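Local coordinates for protein SusD homolog (Bacteroides thetaiotaomicron, PDB 4MRU) that probably binds mucin O-glycans at the bacterial surface, as a SusD-like outer-membrane lipoprotein with a TPR-like helical fold and a metal site, at residues Y279-K284 with N313-A318; I308-N313 with D383-Y388. One frame throughout, in Å; residues are numbered along the deposited sequence.

Contact 1 of 2, residues Y279-K284 with N313-A318; sequences YFTKVK and NRLMTA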
loop_
_atom_site.group_PDB
_atom_site.type_symbol
_atom_site.label_atom_id
_atom_site.label_comp_id
_atom_site.label_asym_id
_atom_site.label_seq_id
_atom_site.Cartn_x
_atom_site.Cartn_y
_atom_site.Cartn_z
ATOM N N TYR A 279 6.550 7.991 -14.390
ATOM C CA TYR A 279 6.911 7.158 -13.209
ATOM C C TYR A 279 8.412 7.047 -12.933
ATOM O O TYR A 279 8.832 6.972 -11.780
ATOM C CB TYR A 279 6.432 5.745 -13.416
ATOM C CG TYR A 279 4.969 5.477 -13.131
ATOM C CD1 TYR A 279 3.998 6.475 -13.259
ATOM C CD2 TYR A 279 4.559 4.209 -12.721
ATOM C CE1 TYR A 279 2.649 6.218 -12.973
ATOM C CE2 TYR A 279 3.214 3.951 -12.434
ATOM C CZ TYR A 279 2.275 4.976 -12.578
ATOM O OH TYR A 279 0.941 4.740 -12.313
ATOM N N PHE A 280 9.205 6.962 -14.008
ATOM C CA PHE A 280 10.599 6.552 -13.946
ATOM C C PHE A 280 11.527 7.455 -14.723
ATOM O O PHE A 280 11.115 8.130 -15.666
ATOM C CB PHE A 280 10.777 5.175 -14.567
ATOM C CG PHE A 280 9.767 4.156 -14.132
ATOM C CD1 PHE A 280 9.569 3.871 -12.790
ATOM C CD2 PHE A 280 9.070 3.418 -15.082
ATOM C CE1 PHE A 280 8.656 2.916 -12.387
ATOM C CE2 PHE A 280 8.154 2.469 -14.685
ATOM C CZ PHE A 280 7.945 2.221 -13.333
ATOM N N THR A 281 12.780 7.501 -14.284
ATOM C CA THR A 281 13.844 8.058 -15.082
ATOM C C THR A 281 14.347 6.992 -16.077
ATOM O O THR A 281 14.186 5.767 -15.868
ATOM C CB THR A 281 15.035 8.501 -14.209
ATOM O OG1 THR A 281 15.576 7.356 -13.550
ATOM C CG2 THR A 281 14.593 9.490 -13.159
ATOM N N LYS A 282 14.918 7.485 -17.170
ATOM C CA LYS A 282 15.588 6.669 -18.160
ATOM C C LYS A 282 17.039 6.500 -17.814
ATOM O O LYS A 282 17.642 7.410 -17.247
ATOM C CB LYS A 282 15.517 7.344 -19.531
ATOM C CG LYS A 282 14.150 7.274 -20.183
ATOM C CD LYS A 282 14.262 7.632 -21.659
ATOM C CE LYS A 282 13.005 7.232 -22.427
ATOM N NZ LYS A 282 13.047 7.696 -23.853
ATOM N N VAL A 283 17.591 5.331 -18.157
ATOM C CA VAL A 283 18.990 5.063 -18.077
ATOM C C VAL A 283 19.454 5.180 -19.498
ATOM O O VAL A 283 18.841 4.597 -20.377
ATOM C CB VAL A 283 19.313 3.630 -17.656
ATOM C CG1 VAL A 283 20.828 3.438 -17.716
ATOM C CG2 VAL A 283 18.783 3.297 -16.278
ATOM N N LYS A 284 20.501 5.956 -19.737
ATOM C CA LYS A 284 20.921 6.334 -21.070
ATOM C C LYS A 284 22.435 6.319 -21.078
ATOM O O LYS A 284 23.072 7.192 -20.449
ATOM C CB LYS A 284 20.409 7.740 -21.432
ATOM N N ASN A 313 15.484 5.034 -11.803
ATOM C CA ASN A 313 14.954 5.553 -10.547
ATOM C C ASN A 313 13.479 5.858 -10.694
ATOM O O ASN A 313 12.977 5.962 -11.803
ATOM C CB ASN A 313 15.691 6.846 -10.181
ATOM C CG ASN A 313 15.492 7.277 -8.741
ATOM O OD1 ASN A 313 14.827 6.628 -7.947
ATOM N ND2 ASN A 313 16.063 8.402 -8.416
ATOM N N ARG A 314 12.761 5.999 -9.594
ATOM C CA ARG A 314 11.509 6.685 -9.700
ATOM C C ARG A 314 11.767 8.151 -10.035
ATOM O O ARG A 314 12.813 8.669 -9.745
ATOM C CB ARG A 314 10.649 6.522 -8.430
ATOM C CG ARG A 314 11.165 7.116 -7.172
ATOM C CD ARG A 314 10.174 6.799 -6.028
ATOM N NE ARG A 314 9.017 7.705 -6.054
ATOM C CZ ARG A 314 8.315 8.070 -4.976
ATOM N NH1 ARG A 314 8.582 7.571 -3.771
ATOM N NH2 ARG A 314 7.340 8.930 -5.102
ATOM N N LEU A 315 10.769 8.783 -10.661
ATOM C CA LEU A 315 10.802 10.201 -11.027
ATOM C C LEU A 315 10.059 10.971 -9.950
ATOM O O LEU A 315 8.854 10.833 -9.817
ATOM C CB LEU A 315 10.151 10.411 -12.382
ATOM C CG LEU A 315 10.106 11.864 -12.884
ATOM C CD1 LEU A 315 11.532 12.387 -13.085
ATOM C CD2 LEU A 315 9.278 11.980 -14.148
HETATM N N MSE A 316 10.783 11.704 -9.119
HETATM C CA MSE A 316 10.178 12.494 -8.090
HETATM C C MSE A 316 11.025 13.681 -7.750
HETATM O O MSE A 316 12.225 13.748 -8.115
HETATM C CB MSE A 316 10.025 11.620 -6.844
HETATM C CG MSE A 316 11.360 11.351 -6.157
HETATM SE SE MSE A 316 10.980 10.165 -4.617
HETATM C CE MSE A 316 9.648 11.293 -3.739
ATOM N N THR A 317 10.411 14.640 -7.060
ATOM C CA THR A 317 11.104 15.850 -6.595
ATOM C C THR A 317 10.818 16.028 -5.129
ATOM O O THR A 317 9.840 15.461 -4.612
ATOM C CB THR A 317 10.658 17.139 -7.339
ATOM O OG1 THR A 317 9.411 17.624 -6.791
ATOM C CG2 THR A 317 10.526 16.903 -8.872
ATOM N N ALA A 318 11.612 16.880 -4.498
ATOM C CA ALA A 318 11.447 17.218 -3.093
ATOM C C ALA A 318 10.211 18.057 -2.774
ATOM O O ALA A 318 10.020 18.353 -1.611
ATOM C CB ALA A 318 12.708 17.923 -2.574
#

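Contact 2 of 2, residues I308-N313 with D383-Y388; sequences ITSYSN and DPLGSY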
loop_
_atom_site.group_PDB
_atom_site.type_symbol
_atom_site.label_atom_id
_atom_site.label_comp_id
_atom_site.label_asym_id
_atom_site.label_seq_id
_atom_site.Cartn_x
_atom_site.Cartn_y
_atom_site.Cartn_z
ATOM N N ILE A 308 23.256 1.731 -8.957
ATOM C CA ILE A 308 22.659 3.063 -8.970
ATOM C C ILE A 308 22.511 3.583 -10.398
ATOM O O ILE A 308 21.495 4.127 -10.749
ATOM C CB ILE A 308 23.512 4.040 -8.144
ATOM C CG1 ILE A 308 23.334 3.753 -6.650
ATOM C CG2 ILE A 308 23.190 5.507 -8.472
ATOM C CD1 ILE A 308 24.449 4.330 -5.799
ATOM N N THR A 309 23.506 3.336 -11.243
ATOM C CA THR A 309 23.510 3.926 -12.600
ATOM C C THR A 309 22.906 3.030 -13.691
ATOM O O THR A 309 22.565 3.528 -14.744
ATOM C CB THR A 309 24.930 4.334 -13.033
ATOM O OG1 THR A 309 25.788 3.190 -13.012
ATOM C CG2 THR A 309 25.515 5.457 -12.106
ATOM N N SER A 310 22.755 1.738 -13.445
ATOM C CA SER A 310 22.310 0.824 -14.507
ATOM C C SER A 310 20.806 0.594 -14.544
ATOM O O SER A 310 20.298 -0.074 -15.451
ATOM C CB SER A 310 22.990 -0.521 -14.331
ATOM O OG SER A 310 24.385 -0.334 -14.416
ATOM N N TYR A 311 20.110 1.073 -13.513
ATOM C CA TYR A 311 18.677 0.866 -13.372
ATOM C C TYR A 311 17.953 2.199 -13.184
ATOM O O TYR A 311 18.484 3.125 -12.617
ATOM C CB TYR A 311 18.376 -0.070 -12.191
ATOM C CG TYR A 311 19.105 -1.365 -12.364
ATOM C CD1 TYR A 311 18.655 -2.314 -13.269
ATOM C CD2 TYR A 311 20.232 -1.649 -11.614
ATOM C CE1 TYR A 311 19.341 -3.502 -13.456
ATOM C CE2 TYR A 311 20.928 -2.825 -11.795
ATOM C CZ TYR A 311 20.485 -3.752 -12.729
ATOM O OH TYR A 311 21.174 -4.928 -12.912
ATOM N N SER A 312 16.735 2.254 -13.691
ATOM C CA SER A 312 15.873 3.417 -13.551
ATOM C C SER A 312 15.641 3.747 -12.076
ATOM O O SER A 312 15.545 2.847 -11.249
ATOM C CB SER A 312 14.528 3.157 -14.239
ATOM O OG SER A 312 14.672 3.060 -15.627
ATOM N N ASN A 313 15.484 5.034 -11.803
ATOM C CA ASN A 313 14.954 5.553 -10.547
ATOM C C ASN A 313 13.479 5.858 -10.694
ATOM O O ASN A 313 12.977 5.962 -11.803
ATOM C CB ASN A 313 15.691 6.846 -10.181
ATOM C CG ASN A 313 15.492 7.277 -8.741
ATOM O OD1 ASN A 313 14.827 6.628 -7.947
ATOM N ND2 ASN A 313 16.063 8.402 -8.416
ATOM N N ASP A 383 18.177 -8.515 -17.614
ATOM C CA ASP A 383 19.044 -7.735 -16.738
ATOM C C ASP A 383 20.120 -7.084 -17.594
ATOM O O ASP A 383 20.922 -7.782 -18.196
ATOM C CB ASP A 383 19.637 -8.653 -15.698
ATOM C CG ASP A 383 20.540 -7.938 -14.688
ATOM O OD1 ASP A 383 20.739 -6.700 -14.798
ATOM O OD2 ASP A 383 21.079 -8.659 -13.798
ATOM N N PRO A 384 20.159 -5.745 -17.666
ATOM C CA PRO A 384 21.211 -5.124 -18.471
ATOM C C PRO A 384 22.623 -5.472 -17.983
ATOM O O PRO A 384 23.554 -5.401 -18.771
ATOM C CB PRO A 384 20.945 -3.609 -18.291
ATOM C CG PRO A 384 20.239 -3.524 -16.935
ATOM C CD PRO A 384 19.338 -4.727 -16.968
ATOM N N LEU A 385 22.793 -5.896 -16.726
ATOM C CA LEU A 385 24.116 -6.373 -16.256
ATOM C C LEU A 385 24.324 -7.873 -16.431
ATOM O O LEU A 385 25.382 -8.402 -16.106
ATOM C CB LEU A 385 24.350 -5.947 -14.790
ATOM C CG LEU A 385 24.355 -4.427 -14.602
ATOM C CD1 LEU A 385 24.616 -4.080 -13.149
ATOM C CD2 LEU A 385 25.390 -3.738 -15.480
ATOM N N GLY A 386 23.314 -8.560 -16.935
ATOM C CA GLY A 386 23.454 -9.951 -17.338
ATOM C C GLY A 386 23.381 -11.012 -16.230
ATOM O O GLY A 386 23.580 -12.194 -16.509
ATOM N N SER A 387 23.074 -10.614 -15.000
ATOM C CA SER A 387 23.142 -11.542 -13.868
ATOM C C SER A 387 21.836 -12.253 -13.516
ATOM O O SER A 387 21.888 -13.387 -13.070
ATOM C CB SER A 387 23.564 -10.811 -12.584
ATOM O OG SER A 387 24.827 -10.233 -12.707
ATOM N N TYR A 388 20.700 -11.568 -13.604
ATOM C CA TYR A 388 19.447 -12.130 -13.051
ATOM C C TYR A 388 18.276 -12.164 -14.065
ATOM O O TYR A 388 17.091 -12.094 -13.680
ATOM C CB TYR A 388 19.049 -11.380 -11.793
ATOM C CG TYR A 388 20.125 -11.371 -10.749
ATOM C CD1 TYR A 388 20.474 -12.538 -10.076
ATOM C CD2 TYR A 388 20.832 -10.226 -10.462
ATOM C CE1 TYR A 388 21.502 -12.549 -9.139
ATOM C CE2 TYR A 388 21.857 -10.220 -9.533
ATOM C CZ TYR A 388 22.178 -11.388 -8.855
ATOM O OH TYR A 388 23.179 -11.392 -7.916
HETATM O O HOH W 1 21.970 -7.240 -11.552
#

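Contact 1 of 2, residues Y279-K284 with N313-A318
Thr281 and Asn313 cross obliquely where the chain leaving helix 276-279 runs antiparallel, for one step, to the loop ahead of strand 322-325. Phe280 and Arg314 form the single beta bridge, a non-hydrogen-bonded pair with CA atoms 4.3 Å apart. It is flanked by two backbone bonds, Leu315 N to Tyr279 O (2.9 Å) and Thr281 N to Asn313 O, and in both the donor stands above the carbonyl plane. Chi1 of 63° places Thr281 OG1 in the crowded position between its own N and carbonyl carbon, aimed across the gap so that it accepts from Asn313 N at 2.9 Å (155°). The methyl CG2 faces the same segment a residue or two further on, 3.9 Å from Arg314 O and 4.2 Å from Leu315 CD1. Leu315 lays CB alongside the Tyr279 carbonyl. The Phe280 and Arg314 side chains both point away from the partner segment, each CB still touching it, and go to different neighbours. The Phe280 ring turns an edge to Asn313 O, takes Tyr279 CB over the centre of one face and packs on helix 262-270; the Arg314 guanidinium has the selenium of Met316 (selenomethionine) 3.3 Å above its plane and makes a cation-pi contact with Phe252. Tyr279 OH is hydrogen-bonded to Ile421 O. An alanine at Thr281 would remove OG1 and CG2 and would probably deprive Asn313 N of its acceptor and Leu315 of a neighbour. Two backbone bonds and a hydroxyl, in place of a carbonyl, thus join the loops, with Asn313 N satisfied by a side chain.

Contact 2 of 2, residues I308-N313 with D383-Y388
The phenol of Tyr311 reaches across to the carboxylate of Asp383, its OH giving a short hydrogen bond of 2.6 Å to Asp383 OD1. The ring and carboxylate planes are 38° apart, and OD1 sits at the ring's edge, in its plane. Pro384 and Leu385 flank the phenol: Pro384 CG lies 3.6 Å from Tyr311 CE1, while Leu385 CD1 comes equally near Tyr311 OH. The other methyl, Leu385 CD2, rests 3.7 Å from Ser310 OG. A water donates to both Tyr311 OH and Asp383 OD2, 2.8 Å from each, and so closes a second path between the same two side chains. Asp383 is held in turn by the loop it begins. Residues 383-386 form a type I beta turn, closed by Gly386 N to Asp383 O, and within it Asp383 OD1 accepts from Leu385 N, an Asx turn. With chi1 of -178°, CG anti to the backbone N, the carboxylate folds back over this loop; OD2 takes Tyr388 N on its anti lone pair and Ser387 N from above the plane. Four protein donors and a water thus surround the group, which probably keeps it ionised. On the facing side, Tyr311 CG lies beside its backbone N (chi1 -56°), and Ser310 CB covers one face of the ring toward the rim. Ser310 OG is turned back to Asp306 O, one helical turn earlier, and hydrogen-bonds to it, and Ser310 O accepts from Gln288 NE2, whose residue also touches Pro384. Further out, Asp383 N is hydrogen-bonded to Ser389 OG, and Tyr388 O to Arg295 NH1.

The two contacts follow one another along residues 308-318 and share Asn313, their centres about 14 Å apart. Segment 279-284 joins them directly. Its Thr281 O lies 2.8 Å from Ser312 OG, a probable hydrogen bond, while Val283 packs CG2 at 3.4 Å on Tyr311 C and CG1 at the same distance on Thr309 O. Along the chain the segments alternate, and residues 308-318 meet residues 383-388 through Ser310 and Tyr311 and then, a few residues on, residues 279-284 through Asn313 to Leu315. Both contacts lie on one side of the chain's centre, contact 2 farther out, and away from the magnesium-binding Asn373.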